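Long-range contacts in GH5 (Bacteroidetes bacterium AC2a, PDB 4YHG), which probably cleaves the beta-1,4-glucosidic bonds of cellulose as a family 5 endoglucanase, its barrel holding a bound glycan: residues Y214-D219 with A239-D244; R235-V240 with P290-E295. The protein carries 1 engineered substitution. All coordinates share one frame; numbering follows the deposited sequence.

Contact 1 of 2, residues Y214-D219 with A239-D244. With BGC (beta-D-glucopyranose), chain C.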
# COMPACT_ATOMS: atom_id res chain seq x y z
N TYR A 214 2.39 -9.16 -8.78
CA TYR A 214 3.81 -8.90 -8.98
C TYR A 214 4.16 -7.40 -8.84
O TYR A 214 3.52 -6.56 -9.44
CB TYR A 214 4.31 -9.47 -10.32
CG TYR A 214 5.82 -9.60 -10.40
CD1 TYR A 214 6.64 -8.49 -10.68
CD2 TYR A 214 6.44 -10.81 -10.19
CE1 TYR A 214 8.03 -8.61 -10.74
CE2 TYR A 214 7.82 -10.94 -10.25
CZ TYR A 214 8.61 -9.84 -10.52
OH TYR A 214 9.97 -10.01 -10.56
N VAL A 215 5.15 -7.10 -8.01
CA VAL A 215 5.59 -5.72 -7.70
C VAL A 215 4.44 -4.72 -7.49
O VAL A 215 4.60 -3.52 -7.65
CB VAL A 215 6.68 -5.21 -8.71
CG1 VAL A 215 6.06 -4.62 -9.98
CG2 VAL A 215 7.59 -4.20 -8.04
N CYS A 216 3.28 -5.23 -7.09
CA CYS A 216 2.09 -4.40 -6.89
C CYS A 216 1.64 -3.62 -8.14
O CYS A 216 0.98 -2.59 -8.02
CB CYS A 216 2.29 -3.42 -5.73
SG CYS A 216 2.36 -4.22 -4.11
N ASN A 217 2.00 -4.13 -9.31
CA ASN A 217 1.66 -3.50 -10.56
C ASN A 217 0.23 -3.92 -10.92
O ASN A 217 -0.04 -5.11 -11.02
CB ASN A 217 2.63 -3.94 -11.66
CG ASN A 217 2.33 -3.30 -13.01
OD1 ASN A 217 1.68 -3.90 -13.86
ND2 ASN A 217 2.78 -2.07 -13.19
N PRO A 218 -0.69 -2.95 -11.10
CA PRO A 218 -2.09 -3.26 -11.47
C PRO A 218 -2.27 -4.21 -12.66
O PRO A 218 -3.05 -5.15 -12.56
CB PRO A 218 -2.67 -1.89 -11.80
CG PRO A 218 -1.90 -0.94 -10.94
CD PRO A 218 -0.51 -1.51 -10.80
N ASP A 219 -1.53 -3.99 -13.74
CA ASP A 219 -1.67 -4.82 -14.94
C ASP A 219 -1.13 -6.24 -14.74
O ASP A 219 -1.78 -7.20 -15.16
CB ASP A 219 -1.03 -4.14 -16.16
CG ASP A 219 -1.86 -2.94 -16.65
OD1 ASP A 219 -3.11 -3.03 -16.60
OD2 ASP A 219 -1.26 -1.91 -17.03
N ALA A 239 -4.71 -5.91 -3.36
CA ALA A 239 -3.86 -4.78 -3.03
C ALA A 239 -3.01 -4.43 -4.22
O ALA A 239 -2.41 -5.31 -4.81
CB ALA A 239 -2.99 -5.10 -1.84
N VAL A 240 -2.97 -3.14 -4.57
CA VAL A 240 -2.14 -2.64 -5.67
C VAL A 240 -1.47 -1.35 -5.20
O VAL A 240 -1.85 -0.83 -4.16
CB VAL A 240 -2.95 -2.37 -6.95
CG1 VAL A 240 -3.37 -3.65 -7.64
CG2 VAL A 240 -4.17 -1.53 -6.65
N HIS A 241 -0.47 -0.88 -5.93
CA HIS A 241 0.18 0.41 -5.71
C HIS A 241 0.19 1.17 -7.02
O HIS A 241 0.23 0.56 -8.07
CB HIS A 241 1.66 0.28 -5.33
CG HIS A 241 1.92 -0.37 -4.02
ND1 HIS A 241 3.20 -0.60 -3.56
CD2 HIS A 241 1.08 -0.82 -3.06
CE1 HIS A 241 3.13 -1.20 -2.38
NE2 HIS A 241 1.86 -1.33 -2.05
N SER A 242 0.22 2.50 -6.95
CA SER A 242 0.48 3.29 -8.14
C SER A 242 1.08 4.61 -7.82
O SER A 242 0.49 5.40 -7.06
CB SER A 242 -0.80 3.54 -8.94
OG SER A 242 -0.54 4.44 -10.02
N TYR A 243 2.25 4.85 -8.42
CA TYR A 243 2.89 6.16 -8.43
C TYR A 243 3.00 6.62 -9.89
O TYR A 243 4.03 7.16 -10.30
CB TYR A 243 4.27 6.05 -7.78
CG TYR A 243 4.27 5.62 -6.33
CD1 TYR A 243 4.17 6.56 -5.30
CD2 TYR A 243 4.39 4.28 -5.97
CE1 TYR A 243 4.18 6.18 -3.97
CE2 TYR A 243 4.40 3.89 -4.64
CZ TYR A 243 4.29 4.85 -3.64
OH TYR A 243 4.30 4.47 -2.30
N ASP A 244 1.95 6.41 -10.68
CA ASP A 244 2.02 6.61 -12.13
C ASP A 244 1.61 8.04 -12.52
O ASP A 244 0.65 8.58 -11.95
CB ASP A 244 1.12 5.63 -12.88
CG ASP A 244 1.54 4.18 -12.68
OD1 ASP A 244 2.63 3.76 -13.14
OD2 ASP A 244 0.78 3.46 -12.01
C2 BGC C . 7.42 0.49 -1.34
C3 BGC C . 7.66 1.67 -0.36
C4 BGC C . 8.49 2.74 -1.10
C5 BGC C . 7.66 3.24 -2.27
C6 BGC C . 8.20 4.52 -2.91
C1 BGC C . 6.95 0.94 -2.76
O1 BGC C . 7.08 -0.11 -3.75
O2 BGC C . 6.48 -0.44 -0.78
O3 BGC C . 8.29 1.22 0.87
O4 BGC C . 8.93 3.83 -0.28
O5 BGC C . 7.62 2.15 -3.22
O6 BGC C . 9.43 4.22 -3.57
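The His241 imidazole has Cys216 on one face, while O1 of the glucose BGC lies at its edge, in the ring plane. Cys216 SG stands 3.5 Å from the ring centroid and only 9° off the normal, a sulfur-aromatic contact over the face. Its CB adds a CH-pi contact, coming within 3.5 Å of His241 CG. Cys216 SG is anti to the carbonyl carbon (chi1 -69°), which lays the CB-SG bond nearly parallel to the ring plane. BGC O2 approaches obliquely, 3.8 Å from His241 CE1. With an alanine here in place of His241, the Cys216 sulfur would probably lose the flat surface it rests on, opening a gap beside the sugar. The backbones are joined as well: His241 N donates to Cys216 O at 3.1 Å, nearly straight and on a lone pair in the carbonyl plane. This is the top of a beta-alpha-beta crossover in the TIM barrel, where the loop after strand 209-212 folds over strand 236-242 before helix 218-224 begins. Asn217 caps that helix through OD1 to Leu220 N. Pro218, in its first turn, sets CD 3.5 Å from His241 O and CA 4.1 Å from Val240 CG1. Further along, Ser242 OG accepts from Asp244 N in an ST turn, and Tyr243 OH packs 3.6 Å from BGC C5 while hydrogen-bonding Glu295.

Contact 2 of 2, residues R235-V240 with P290-E295. With BGC (beta-D-glucopyranose), chain C.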
# COMPACT_ATOMS: atom_id res chain seq x y z
N ARG A 235 -13.89 -12.47 1.61
CA ARG A 235 -12.99 -11.83 2.60
C ARG A 235 -11.57 -11.55 2.11
O ARG A 235 -10.67 -11.36 2.91
CB ARG A 235 -12.93 -12.65 3.89
CG ARG A 235 -14.26 -12.72 4.62
CD ARG A 235 -14.73 -11.37 5.13
NE ARG A 235 -16.16 -11.37 5.44
CZ ARG A 235 -16.74 -10.68 6.43
NH1 ARG A 235 -16.02 -9.92 7.25
NH2 ARG A 235 -18.04 -10.74 6.60
N LEU A 236 -11.40 -11.53 0.79
CA LEU A 236 -10.14 -11.15 0.17
C LEU A 236 -10.31 -9.87 -0.63
O LEU A 236 -11.30 -9.71 -1.33
CB LEU A 236 -9.65 -12.25 -0.76
CG LEU A 236 -9.41 -13.61 -0.10
CD1 LEU A 236 -9.01 -14.67 -1.13
CD2 LEU A 236 -8.37 -13.46 1.00
N MET A 237 -9.31 -9.00 -0.52
CA MET A 237 -9.21 -7.77 -1.27
C MET A 237 -7.92 -7.78 -2.09
O MET A 237 -6.93 -8.36 -1.66
CB MET A 237 -9.14 -6.60 -0.30
CG MET A 237 -10.10 -6.73 0.87
SD MET A 237 -10.41 -5.14 1.58
CE MET A 237 -8.95 -4.97 2.57
N VAL A 238 -7.94 -7.11 -3.25
CA VAL A 238 -6.76 -7.02 -4.07
C VAL A 238 -5.98 -5.74 -3.72
O VAL A 238 -6.51 -4.63 -3.78
CB VAL A 238 -7.10 -7.07 -5.56
CG1 VAL A 238 -5.85 -6.88 -6.40
CG2 VAL A 238 -7.74 -8.41 -5.92
N ALA A 239 -4.71 -5.91 -3.36
CA ALA A 239 -3.86 -4.78 -3.03
C ALA A 239 -3.01 -4.43 -4.22
O ALA A 239 -2.41 -5.31 -4.81
CB ALA A 239 -2.99 -5.10 -1.84
N VAL A 240 -2.97 -3.14 -4.57
CA VAL A 240 -2.14 -2.64 -5.67
C VAL A 240 -1.47 -1.35 -5.20
O VAL A 240 -1.85 -0.83 -4.16
CB VAL A 240 -2.95 -2.37 -6.95
CG1 VAL A 240 -3.37 -3.65 -7.64
CG2 VAL A 240 -4.17 -1.53 -6.65
N PRO A 290 -13.19 -6.57 -3.72
CA PRO A 290 -12.63 -5.24 -3.47
C PRO A 290 -11.18 -5.05 -3.89
O PRO A 290 -10.40 -5.99 -3.87
CB PRO A 290 -12.78 -5.05 -1.96
CG PRO A 290 -13.08 -6.38 -1.39
CD PRO A 290 -13.63 -7.25 -2.48
N VAL A 291 -10.84 -3.82 -4.26
CA VAL A 291 -9.50 -3.41 -4.60
C VAL A 291 -9.16 -2.21 -3.74
O VAL A 291 -10.00 -1.34 -3.57
CB VAL A 291 -9.42 -2.97 -6.08
CG1 VAL A 291 -8.03 -2.41 -6.45
CG2 VAL A 291 -9.82 -4.10 -7.00
N TYR A 292 -7.95 -2.13 -3.21
CA TYR A 292 -7.46 -0.89 -2.61
C TYR A 292 -6.03 -0.58 -3.05
O TYR A 292 -5.29 -1.49 -3.42
CB TYR A 292 -7.54 -0.95 -1.07
CG TYR A 292 -6.57 -1.93 -0.42
CD1 TYR A 292 -6.89 -3.28 -0.31
CD2 TYR A 292 -5.36 -1.50 0.09
CE1 TYR A 292 -6.00 -4.17 0.28
CE2 TYR A 292 -4.48 -2.37 0.67
CZ TYR A 292 -4.79 -3.71 0.76
OH TYR A 292 -3.90 -4.60 1.34
N PHE A 293 -5.66 0.69 -3.04
CA PHE A 293 -4.27 1.06 -3.31
C PHE A 293 -3.63 1.12 -1.95
O PHE A 293 -3.98 1.98 -1.13
CB PHE A 293 -4.17 2.39 -4.10
CG PHE A 293 -4.44 2.23 -5.61
CD1 PHE A 293 -5.75 2.26 -6.10
CD2 PHE A 293 -3.41 1.95 -6.49
CE1 PHE A 293 -6.02 2.07 -7.45
CE2 PHE A 293 -3.67 1.75 -7.82
CZ PHE A 293 -4.98 1.81 -8.31
N GLY A 294 -2.77 0.15 -1.67
CA GLY A 294 -1.98 0.14 -0.44
C GLY A 294 -1.05 1.34 -0.40
O GLY A 294 -0.74 1.86 0.69
N GLU A 295 -0.59 1.76 -1.58
CA GLU A 295 0.24 2.94 -1.72
C GLU A 295 -0.09 3.66 -3.03
O GLU A 295 -0.22 3.03 -4.08
CB GLU A 295 1.72 2.58 -1.74
CG GLU A 295 2.25 1.89 -0.49
CD GLU A 295 3.73 1.55 -0.62
OE1 GLU A 295 4.40 2.13 -1.51
OE2 GLU A 295 4.22 0.72 0.17
C2 BGC C . 7.42 0.49 -1.34
C3 BGC C . 7.66 1.67 -0.36
C4 BGC C . 8.49 2.74 -1.10
C5 BGC C . 7.66 3.24 -2.27
C6 BGC C . 8.20 4.52 -2.91
C1 BGC C . 6.95 0.94 -2.76
O1 BGC C . 7.08 -0.11 -3.75
O2 BGC C . 6.48 -0.44 -0.78
O3 BGC C . 8.29 1.22 0.87
O4 BGC C . 8.93 3.83 -0.28
O5 BGC C . 7.62 2.15 -3.22
O6 BGC C . 9.43 4.22 -3.57
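Neighbouring parallel strands of the TIM barrel, 236-242 and 291-296, meet here in a ladder that pairs Val238 with Val291, Ala239 with Tyr292 and Val240 with Phe293. Val238 N donates to Pro290 O at 2.8 Å, Tyr292 N to Val238 O, Val240 N to Tyr292 O and Gly294 N to Val240 O; the last three acceptors are met almost end-on, though the Gly294 bond is bent at its hydrogen, where the chain turns. On the barrel's inner side Ala239 CA sits over a face of the Tyr292 ring, off towards the rim, with its CB 3.3 Å from Tyr292 OH. Tyr292 has CG between the backbone N and carbonyl carbon (chi1 68°), which turns the ring back over Ala239; its hydroxyl bonds to Glu160 across the barrel. The Met237 side chain crosses that of Tyr292 at about a right angle, CE 3.8 Å from Tyr292 CE1. On the opposite side, packed against helix 270-285, Val240 CG2 lies over the Phe293 ring, 3.6 Å from its centroid. At the corner formed with Gly294, Glu295 enters the glycan pocket, OE1 bonded to Tyr243 OH, OE2 paired with Arg59 and accepting from BGC O2 at 2.7 Å.

From the N terminus, the chain leaves strand 209-212 through 214-219, runs along helix 218-224 and returns on strand 236-242, where contact 1 closes this crossover across 19 intervening residues. Contact 2 starts on that same strand and closes a longer loop of 49 residues, containing helix 270-285, when the chain comes back as strand 291-296. The loops follow one another; only the segments 239-244 and 235-240 overlap, at Ala239 and Val240. Strand 236-242 pairs with 209-212 on one edge and 291-296 on the other; contact 1 adds the loop that follows 209-212. The two contacts also join directly through a probable backbone hydrogen bond, Ser242 N to Glu295 O at 3.0 Å.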